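Local coordinates for hypothetical protein yfcE (Escherichia coli, PDB 1SU1) that is of unknown function but belongs to the calcineurin-like phosphoesterase superfamily and carries two zinc sites in a fold built around beta sheets, at residues V192-N196 against D197-I201; G36-P39 against A40-V44; V118-E121 against K122-L125; P139-N142 against Q143-L147. All blocks are in the same frame, centred on the assembly; numbering follows the deposited sequence.

Contact 1: residues V192-N196 against D197-I201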
loop_
_atom_site.group_PDB
_atom_site.type_symbol
_atom_site.label_atom_id
_atom_site.label_comp_id
_atom_site.label_asym_id
_atom_site.label_seq_id
_atom_site.Cartn_x
_atom_site.Cartn_y
_atom_site.Cartn_z
ATOM N N VAL A 192 -8.354 23.327 -21.038
ATOM C CA VAL A 192 -7.279 22.482 -21.549
ATOM C C VAL A 192 -6.615 23.383 -22.609
ATOM O O VAL A 192 -7.280 23.854 -23.533
ATOM C CB VAL A 192 -7.817 21.216 -22.234
ATOM C CG1 VAL A 192 -6.655 20.348 -22.700
ATOM C CG2 VAL A 192 -8.700 20.429 -21.265
ATOM N N ILE A 193 -5.313 23.615 -22.471
ATOM C CA ILE A 193 -4.568 24.504 -23.361
ATOM C C ILE A 193 -3.379 23.853 -24.058
ATOM O O ILE A 193 -2.574 23.175 -23.418
ATOM C CB ILE A 193 -4.027 25.694 -22.559
ATOM C CG1 ILE A 193 -5.168 26.314 -21.739
ATOM C CG2 ILE A 193 -3.370 26.709 -23.490
ATOM C CD1 ILE A 193 -4.701 27.302 -20.676
ATOM N N ALA A 194 -3.258 24.075 -25.366
ATOM C CA ALA A 194 -2.137 23.520 -26.139
ATOM C C ALA A 194 -0.837 24.100 -25.597
ATOM O O ALA A 194 -0.764 25.297 -25.311
ATOM C CB ALA A 194 -2.288 23.854 -27.618
ATOM N N LEU A 195 0.171 23.245 -25.429
ATOM C CA LEU A 195 1.454 23.680 -24.885
ATOM C C LEU A 195 2.262 24.609 -25.809
ATOM O O LEU A 195 2.985 25.481 -25.314
ATOM C CB LEU A 195 2.327 22.473 -24.522
ATOM C CG LEU A 195 2.571 22.177 -23.037
ATOM C CD1 LEU A 195 3.802 21.295 -22.931
ATOM C CD2 LEU A 195 2.805 23.455 -22.233
ATOM N N ASN A 196 2.167 24.415 -27.126
ATOM C CA ASN A 196 2.905 25.264 -28.056
ATOM C C ASN A 196 2.158 26.571 -28.364
ATOM O O ASN A 196 2.636 27.656 -28.053
ATOM C CB ASN A 196 3.201 24.507 -29.367
ATOM C CG ASN A 196 1.993 23.750 -29.910
ATOM O OD1 ASN A 196 0.866 24.238 -29.865
ATOM N ND2 ASN A 196 2.235 22.553 -30.450
ATOM N N ASP A 197 0.978 26.434 -28.954
ATOM C CA ASP A 197 0.123 27.539 -29.376
ATOM C C ASP A 197 -0.481 28.372 -28.247
ATOM O O ASP A 197 -0.695 29.581 -28.396
ATOM C CB ASP A 197 -1.043 26.976 -30.195
ATOM C CG ASP A 197 -0.964 27.342 -31.654
ATOM O OD1 ASP A 197 -1.125 26.445 -32.510
ATOM O OD2 ASP A 197 -0.745 28.538 -31.960
ATOM N N GLN A 198 -0.780 27.707 -27.133
ATOM C CA GLN A 198 -1.458 28.327 -25.989
ATOM C C GLN A 198 -2.901 28.578 -26.405
ATOM O O GLN A 198 -3.557 29.481 -25.910
ATOM C CB GLN A 198 -0.794 29.638 -25.557
ATOM C CG GLN A 198 0.032 29.500 -24.287
ATOM C CD GLN A 198 0.270 30.822 -23.575
ATOM O OE1 GLN A 198 -0.230 31.039 -22.468
ATOM N NE2 GLN A 198 1.042 31.711 -24.202
ATOM N N SER A 199 -3.377 27.763 -27.338
ATOM C CA SER A 199 -4.739 27.870 -27.824
ATOM C C SER A 199 -5.638 26.926 -27.018
ATOM O O SER A 199 -5.177 25.892 -26.520
ATOM C CB SER A 199 -4.803 27.521 -29.312
ATOM O OG SER A 199 -4.281 26.238 -29.569
ATOM N N ILE A 200 -6.915 27.293 -26.902
ATOM C CA ILE A 200 -7.896 26.524 -26.146
ATOM C C ILE A 200 -8.365 25.248 -26.837
ATOM O O ILE A 200 -9.003 25.306 -27.888
ATOM C CB ILE A 200 -9.153 27.362 -25.853
ATOM C CG1 ILE A 200 -8.769 28.712 -25.236
ATOM C CG2 ILE A 200 -10.091 26.567 -24.943
ATOM C CD1 ILE A 200 -7.959 28.632 -23.955
ATOM N N ILE A 201 -8.070 24.100 -26.230
ATOM C CA ILE A 201 -8.479 22.810 -26.783
ATOM C C ILE A 201 -9.875 22.433 -26.276
ATOM O O ILE A 201 -10.671 21.819 -26.991
ATOM C CB ILE A 201 -7.475 21.712 -26.381
ATOM C CG1 ILE A 201 -6.121 21.997 -27.038
ATOM C CG2 ILE A 201 -7.999 20.337 -26.788
ATOM C CD1 ILE A 201 -5.007 21.080 -26.582
#

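Contact 2: residues G36-P39 against A40-V44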
loop_
_atom_site.group_PDB
_atom_site.type_symbol
_atom_site.label_atom_id
_atom_site.label_comp_id
_atom_site.label_asym_id
_atom_site.label_seq_id
_atom_site.Cartn_x
_atom_site.Cartn_y
_atom_site.Cartn_z
ATOM N N GLY A 36 8.855 11.837 -18.048
ATOM C CA GLY A 36 10.268 12.088 -18.284
ATOM C C GLY A 36 10.675 13.033 -19.418
ATOM O O GLY A 36 11.867 13.181 -19.675
ATOM N N SER A 37 9.709 13.649 -20.100
ATOM C CA SER A 37 10.001 14.575 -21.200
ATOM C C SER A 37 10.569 15.902 -20.699
ATOM O O SER A 37 9.851 16.705 -20.106
ATOM C CB SER A 37 8.728 14.849 -22.008
ATOM O OG SER A 37 8.986 15.730 -23.085
ATOM N N LEU A 38 11.859 16.130 -20.919
ATOM C CA LEU A 38 12.479 17.380 -20.471
ATOM C C LEU A 38 11.921 18.637 -21.174
ATOM O O LEU A 38 11.696 19.664 -20.530
ATOM C CB LEU A 38 14.002 17.312 -20.653
ATOM C CG LEU A 38 14.802 18.579 -20.322
ATOM C CD1 LEU A 38 14.463 19.065 -18.915
ATOM C CD2 LEU A 38 16.287 18.284 -20.440
ATOM N N PRO A 39 11.686 18.572 -22.499
ATOM C CA PRO A 39 11.150 19.756 -23.196
ATOM C C PRO A 39 9.780 20.162 -22.643
ATOM O O PRO A 39 9.529 21.340 -22.370
ATOM C CB PRO A 39 11.070 19.305 -24.662
ATOM C CG PRO A 39 12.166 18.277 -24.756
ATOM C CD PRO A 39 12.019 17.505 -23.459
ATOM N N ALA A 40 8.888 19.188 -22.488
ATOM C CA ALA A 40 7.566 19.481 -21.950
ATOM C C ALA A 40 7.708 20.108 -20.564
ATOM O O ALA A 40 7.009 21.056 -20.233
ATOM C CB ALA A 40 6.735 18.204 -21.883
ATOM N N THR A 41 8.646 19.593 -19.771
ATOM C CA THR A 41 8.881 20.099 -18.415
ATOM C C THR A 41 9.370 21.546 -18.376
ATOM O O THR A 41 8.892 22.363 -17.581
ATOM C CB THR A 41 9.921 19.227 -17.666
ATOM O OG1 THR A 41 9.450 17.880 -17.609
ATOM C CG2 THR A 41 10.155 19.741 -16.259
ATOM N N GLU A 42 10.343 21.875 -19.217
ATOM C CA GLU A 42 10.847 23.245 -19.220
ATOM C C GLU A 42 9.771 24.235 -19.653
ATOM O O GLU A 42 9.667 25.321 -19.097
ATOM C CB GLU A 42 12.116 23.332 -20.077
ATOM C CG GLU A 42 13.310 22.807 -19.276
ATOM C CD GLU A 42 14.570 22.593 -20.086
ATOM O OE1 GLU A 42 14.468 22.373 -21.310
ATOM O OE2 GLU A 42 15.667 22.617 -19.482
ATOM N N ARG A 43 8.937 23.832 -20.601
ATOM C CA ARG A 43 7.853 24.681 -21.079
ATOM C C ARG A 43 6.787 24.860 -19.988
ATOM O O ARG A 43 6.320 25.985 -19.738
ATOM C CB ARG A 43 7.243 24.059 -22.339
ATOM C CG ARG A 43 6.006 24.772 -22.896
ATOM C CD ARG A 43 6.279 26.203 -23.363
ATOM N NE ARG A 43 5.148 26.683 -24.157
ATOM C CZ ARG A 43 4.900 27.960 -24.449
ATOM N NH1 ARG A 43 5.706 28.920 -24.008
ATOM N NH2 ARG A 43 3.839 28.277 -25.189
ATOM N N VAL A 44 6.404 23.754 -19.341
ATOM C CA VAL A 44 5.418 23.807 -18.263
ATOM C C VAL A 44 5.894 24.800 -17.221
ATOM O O VAL A 44 5.126 25.631 -16.732
ATOM C CB VAL A 44 5.262 22.430 -17.556
ATOM C CG1 VAL A 44 4.542 22.608 -16.219
ATOM C CG2 VAL A 44 4.498 21.467 -18.438
#

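Contact 3: residues V118-E121 against K122-L125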
loop_
_atom_site.group_PDB
_atom_site.type_symbol
_atom_site.label_atom_id
_atom_site.label_comp_id
_atom_site.label_asym_id
_atom_site.label_seq_id
_atom_site.Cartn_x
_atom_site.Cartn_y
_atom_site.Cartn_z
ATOM N N VAL A 118 -9.420 20.143 -3.414
ATOM C CA VAL A 118 -9.438 21.590 -3.527
ATOM C C VAL A 118 -10.872 21.976 -3.212
ATOM O O VAL A 118 -11.802 21.438 -3.807
ATOM C CB VAL A 118 -9.111 22.083 -4.956
ATOM C CG1 VAL A 118 -9.190 23.607 -4.990
ATOM C CG2 VAL A 118 -7.725 21.608 -5.377
ATOM N N LEU A 119 -11.057 22.903 -2.282
ATOM C CA LEU A 119 -12.405 23.337 -1.927
ATOM C C LEU A 119 -12.697 24.772 -2.374
ATOM O O LEU A 119 -11.990 25.707 -2.001
ATOM C CB LEU A 119 -12.622 23.240 -0.409
ATOM C CG LEU A 119 -12.500 21.875 0.285
ATOM C CD1 LEU A 119 -12.948 22.029 1.738
ATOM C CD2 LEU A 119 -13.347 20.835 -0.420
ATOM N N LEU A 120 -13.745 24.940 -3.167
ATOM C CA LEU A 120 -14.134 26.266 -3.620
ATOM C C LEU A 120 -15.248 26.763 -2.700
ATOM O O LEU A 120 -15.297 26.369 -1.535
ATOM C CB LEU A 120 -14.595 26.209 -5.076
ATOM C CG LEU A 120 -13.520 25.642 -6.013
ATOM C CD1 LEU A 120 -13.930 25.846 -7.462
ATOM C CD2 LEU A 120 -12.179 26.335 -5.740
ATOM N N GLU A 121 -16.132 27.623 -3.198
ATOM C CA GLU A 121 -17.219 28.143 -2.367
ATOM C C GLU A 121 -18.243 27.076 -2.018
ATOM O O GLU A 121 -18.560 26.859 -0.852
ATOM C CB GLU A 121 -17.959 29.286 -3.063
ATOM C CG GLU A 121 -17.270 30.635 -3.037
ATOM C CD GLU A 121 -18.265 31.777 -3.194
ATOM O OE1 GLU A 121 -19.286 31.586 -3.894
ATOM O OE2 GLU A 121 -18.024 32.864 -2.624
ATOM N N LYS A 122 -18.775 26.427 -3.044
ATOM C CA LYS A 122 -19.778 25.394 -2.853
ATOM C C LYS A 122 -19.460 24.155 -3.669
ATOM O O LYS A 122 -20.309 23.278 -3.825
ATOM C CB LYS A 122 -21.159 25.922 -3.250
ATOM C CG LYS A 122 -21.715 27.010 -2.336
ATOM C CD LYS A 122 -23.161 27.320 -2.709
ATOM C CE LYS A 122 -23.869 28.124 -1.623
ATOM N NZ LYS A 122 -25.328 28.279 -1.909
ATOM N N GLN A 123 -18.233 24.081 -4.181
ATOM C CA GLN A 123 -17.823 22.946 -4.996
ATOM C C GLN A 123 -16.531 22.312 -4.546
ATOM O O GLN A 123 -15.695 22.948 -3.911
ATOM C CB GLN A 123 -17.660 23.363 -6.450
ATOM C CG GLN A 123 -18.931 23.693 -7.159
ATOM C CD GLN A 123 -18.645 24.368 -8.473
ATOM O OE1 GLN A 123 -18.285 25.540 -8.512
ATOM N NE2 GLN A 123 -18.777 23.626 -9.560
ATOM N N ARG A 124 -16.360 21.064 -4.954
ATOM C CA ARG A 124 -15.200 20.282 -4.595
ATOM C C ARG A 124 -14.472 19.693 -5.813
ATOM O O ARG A 124 -15.104 19.132 -6.707
ATOM C CB ARG A 124 -15.695 19.182 -3.666
ATOM C CG ARG A 124 -14.725 18.111 -3.306
ATOM C CD ARG A 124 -15.363 17.291 -2.206
ATOM N NE ARG A 124 -14.588 16.107 -1.905
ATOM C CZ ARG A 124 -15.076 14.880 -1.956
ATOM N NH1 ARG A 124 -16.339 14.682 -2.293
ATOM N NH2 ARG A 124 -14.291 13.856 -1.688
ATOM N N LEU A 125 -13.146 19.835 -5.848
ATOM C CA LEU A 125 -12.345 19.269 -6.937
ATOM C C LEU A 125 -11.606 18.045 -6.401
ATOM O O LEU A 125 -10.819 18.160 -5.468
ATOM C CB LEU A 125 -11.300 20.273 -7.457
ATOM C CG LEU A 125 -11.702 21.642 -8.028
ATOM C CD1 LEU A 125 -10.481 22.255 -8.719
ATOM C CD2 LEU A 125 -12.822 21.496 -9.015
#

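Contact 4: residues P139-N142 against Q143-L147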
loop_
_atom_site.group_PDB
_atom_site.type_symbol
_atom_site.label_atom_id
_atom_site.label_comp_id
_atom_site.label_asym_id
_atom_site.label_seq_id
_atom_site.Cartn_x
_atom_site.Cartn_y
_atom_site.Cartn_z
ATOM N N PRO A 139 -15.457 8.287 -7.854
ATOM C CA PRO A 139 -15.386 8.412 -6.401
ATOM C C PRO A 139 -16.771 8.937 -6.046
ATOM O O PRO A 139 -17.507 9.368 -6.932
ATOM C CB PRO A 139 -14.325 9.487 -6.197
ATOM C CG PRO A 139 -13.464 9.359 -7.395
ATOM C CD PRO A 139 -14.470 9.171 -8.493
ATOM N N ALA A 140 -17.142 8.903 -4.775
ATOM C CA ALA A 140 -18.448 9.417 -4.393
ATOM C C ALA A 140 -18.326 10.935 -4.385
ATOM O O ALA A 140 -17.478 11.489 -3.696
ATOM C CB ALA A 140 -18.837 8.900 -3.005
ATOM N N LEU A 141 -19.167 11.611 -5.154
ATOM C CA LEU A 141 -19.107 13.070 -5.224
ATOM C C LEU A 141 -20.491 13.689 -5.222
ATOM O O LEU A 141 -21.470 13.045 -5.586
ATOM C CB LEU A 141 -18.347 13.513 -6.494
ATOM C CG LEU A 141 -16.883 13.074 -6.609
ATOM C CD1 LEU A 141 -16.352 13.363 -8.012
ATOM C CD2 LEU A 141 -16.057 13.800 -5.563
ATOM N N ASN A 142 -20.560 14.952 -4.822
ATOM C CA ASN A 142 -21.822 15.674 -4.782
ATOM C C ASN A 142 -22.091 16.304 -6.143
ATOM O O ASN A 142 -21.212 16.332 -7.003
ATOM C CB ASN A 142 -21.767 16.770 -3.724
ATOM C CG ASN A 142 -23.141 17.215 -3.284
ATOM O OD1 ASN A 142 -23.286 18.219 -2.592
ATOM N ND2 ASN A 142 -24.162 16.459 -3.674
ATOM N N GLN A 143 -23.304 16.812 -6.333
ATOM C CA GLN A 143 -23.677 17.440 -7.591
ATOM C C GLN A 143 -22.850 18.715 -7.784
ATOM O O GLN A 143 -22.659 19.490 -6.843
ATOM C CB GLN A 143 -25.174 17.769 -7.592
ATOM C CG GLN A 143 -25.762 17.980 -8.988
ATOM C CD GLN A 143 -27.255 18.290 -8.965
ATOM O OE1 GLN A 143 -27.682 19.305 -8.406
ATOM N NE2 GLN A 143 -28.056 17.413 -9.575
ATOM N N ASN A 144 -22.349 18.907 -9.004
ATOM C CA ASN A 144 -21.532 20.073 -9.351
ATOM C C ASN A 144 -20.087 20.002 -8.868
ATOM O O ASN A 144 -19.402 21.027 -8.817
ATOM C CB ASN A 144 -22.179 21.368 -8.846
ATOM C CG ASN A 144 -23.391 21.776 -9.672
ATOM O OD1 ASN A 144 -23.906 20.996 -10.482
ATOM N ND2 ASN A 144 -23.852 23.005 -9.470
ATOM N N ASP A 145 -19.631 18.803 -8.500
ATOM C CA ASP A 145 -18.239 18.624 -8.089
ATOM C C ASP A 145 -17.452 18.265 -9.351
ATOM O O ASP A 145 -18.038 17.963 -10.394
ATOM C CB ASP A 145 -18.079 17.497 -7.052
ATOM C CG ASP A 145 -18.376 17.949 -5.632
ATOM O OD1 ASP A 145 -18.285 19.161 -5.344
ATOM O OD2 ASP A 145 -18.679 17.077 -4.794
ATOM N N VAL A 146 -16.129 18.273 -9.253
ATOM C CA VAL A 146 -15.304 17.962 -10.411
ATOM C C VAL A 146 -14.324 16.813 -10.229
ATOM O O VAL A 146 -13.531 16.816 -9.294
ATOM C CB VAL A 146 -14.470 19.207 -10.847
ATOM C CG1 VAL A 146 -13.734 18.911 -12.149
ATOM C CG2 VAL A 146 -15.379 20.435 -10.996
ATOM N N LEU A 147 -14.367 15.837 -11.129
ATOM C CA LEU A 147 -13.399 14.750 -11.079
ATOM C C LEU A 147 -12.220 15.202 -11.962
ATOM O O LEU A 147 -12.371 15.342 -13.180
ATOM C CB LEU A 147 -13.985 13.454 -11.643
ATOM C CG LEU A 147 -12.932 12.359 -11.904
ATOM C CD1 LEU A 147 -12.331 11.884 -10.592
ATOM C CD2 LEU A 147 -13.566 11.189 -12.645
#

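Contact 1: residues V192-N196 against D197-I201
Ile201 reaches back over the strand end at Val192 and Ala194. Its CB lies 4.0 Å from CG1 of Val192, the two branched side chains crossing at a slant. CG1 then passes near the carbonyl O of Val192 and the backbone N of Ala194. With CG1 anti to the carbonyl carbon (chi1 -66°) and the chain extended beyond it (chi2 173°), the tip runs along the neighbouring strand. CD1 ends 3.7 Å from Ala194 N and 4.0 Å from Ala194 CB. The methyl of Ala194 is also approached by OG of Ser199.

These residues belong to a beta hairpin, strands 189-194 and 200-205, at one edge of the six-stranded mixed sheet of this chain. Ile193 and Ile200 form its antiparallel non-hydrogen-bonded pair. Both put their side chains on the same face, where Ile193 CG1 meets Ile200 CD1 loosely. Ile193 CG2 sits closer to the turn, 3.5 Å from the carbonyl carbon of Gln198. Backbone bonds tie the two arms. Ile201 N gives to Val192 O at 2.8 Å, and Ala194 N gives to Ser199 O at 2.9 Å. Nearer the turn, Gln198 N makes a weak bond to Ala194 O. Leu195 points away from the turn residues and packs on Leu47 of helix 38-51 and on Tyr182 of strand 181-186.

Contact 2: residues G36-P39 against A40-V44
Leu38 meets Glu42 one turn on in helix 38-51, where CD1 of Leu38 comes to 3.7 Å from CD of Glu42. Leu38 has CG anti to its own backbone N (chi1 176°), which carries CD1 out over the carboxyl end of Glu42. The two side chains slant across each other, with apolar carbon against the carboxylate group. The polar end of Glu42 has its main partner elsewhere: OE2 forms a salt bridge with Arg83 of helix 77-85.

Ala40 turns its methyl to the other side of the turn. Its CB is 3.6 Å from OG of Ser37, the N-cap residue. That hydroxyl is hydrogen-bonded to the backbone O of Glu73. Pro39 stands at the second position of the helix, and its carbonyl O accepts from Arg43 N at 3.1 Å.

The backbone bonds start at once. Ser37 O takes Thr41 N at 3.1 Å and also Thr41 OG1 at 2.8 Å. The two donors come from opposite faces of the carbonyl plane. Leu38 O accepts from Glu42 N at 2.9 Å. The helix belongs to a beta-alpha-beta unit between strands 27-31 and 55-58, and Thr41 packs on Val80 and Leu84 of helix 77-85.

Two donors from one residue thus grip the N-cap carbonyl, which should hold the Thr41 hydroxyl in a fixed rotation. Pro39 has no amide hydrogen to offer, and in the first turn of a helix none is needed for the i to i+4 bonding.

Contact 3: residues V118-E121 against K122-L125
Val118 has CG1 anti to its backbone N (chi1 178°), and Leu125 has CG anti to its carbonyl carbon (chi1 -59°). The two form an antiparallel hydrogen-bonded pair of a beta hairpin, and this pairing puts both side chains side by side on one face. The torsions place the branches, with Leu125 CD1 beside Val118 CB at 4.0 Å. The hairpin joins strands 115-119 and 124-128 at the edge of this chain's sheet. CB of Val118 is 3.8 Å from CB of Leu125. The backbones of this pair bond both ways: Leu125 N to Val118 O at 2.9 Å, and Val118 N to Leu125 O at 3.2 Å.

Leu119 and Arg124 form the next, non-hydrogen-bonded pair and use the other face. Leu119 CD2 touches Arg124 CG at 4.2 Å, and the guanidinium group bonds onward through NE to Gln117 OE1. Val118 also pairs in a parallel ladder with a strand of the second subunit, so the sheet continues across the interface. Glu121 and Lys122 make the exposed turn, where Glu121 O accepts from Gln54 NE2 of that subunit. The turn is closed by Leu120 N, which gives to Gln123 O at 2.9 Å, while Leu120 CB rests 3.6 Å from that same oxygen.

Contact 4: residues P139-N142 against Q143-L147
Asp145 folds its carboxylate back to the backbone of Asn142, and this is the tight end of the contact. OD2 accepts from Asn142 N at 2.8 Å. The donor arrives on the anti side and 33° out of the carboxylate plane. CG of Asp145 stands anti to its carbonyl carbon (chi1 -83°), which turns the group toward the loop. OD2 also lies 3.3 Å from Asn142 CB, and CB of Asp145 is 4.0 Å from CB of Leu141. In return, Asp145 N gives to Asn142 O at 3.3 Å, a longer bond with the donor above the carbonyl plane. This second bond closes a type II beta turn from Asn142 to Asp145. The buried carboxylate is held at both oxygens, because OD1 accepts from Arg124 N.

The apolar part is wider spaced. Pro139 CD meets Leu147 CD1 at 4.0 Å, and the two side chains cross at about a right angle. Leu141 CD1 approaches Leu147 CB at 4.3 Å. At the turn itself Gln143 is exposed and packs on Glu162. Asn142 is partly exposed and packs on His89 of the second subunit.

Strand 146-148 starts directly after the turn and enters the sheet between strands 124-128 and 163-167. Leu141 packs on Arg124 and Phe126, and Pro139 on Phe126, so the incoming loop lies against strand 124-128. Val146 is directed away from that loop and packs on Leu125, Phe164 and Phe166.

How the contacts relate
Contacts 3 and 4 belong to the same five-stranded sheet, on neighbouring strands 124-128 and 146-148. They touch: the Asp145 carboxylate reaches strand 124-128, and Asn144 O takes Gln123 NE2. Both also reach the second subunit. Contact 2 lies on the opposite side of the chain's centre from contacts 3 and 4; it touches contact 1 through Arg43 NE and Leu195 O. Contact 3 is mostly buried; the other three are partly buried. Contacts 1 and 3 are both hairpins bonded by backbone, whereas contact 2 is a helix start. In contact 4 a buried carboxylate adds a side-chain bond to the backbone one that closes the turn. Contacts 2 and 3 lie about 29 Å apart between centres.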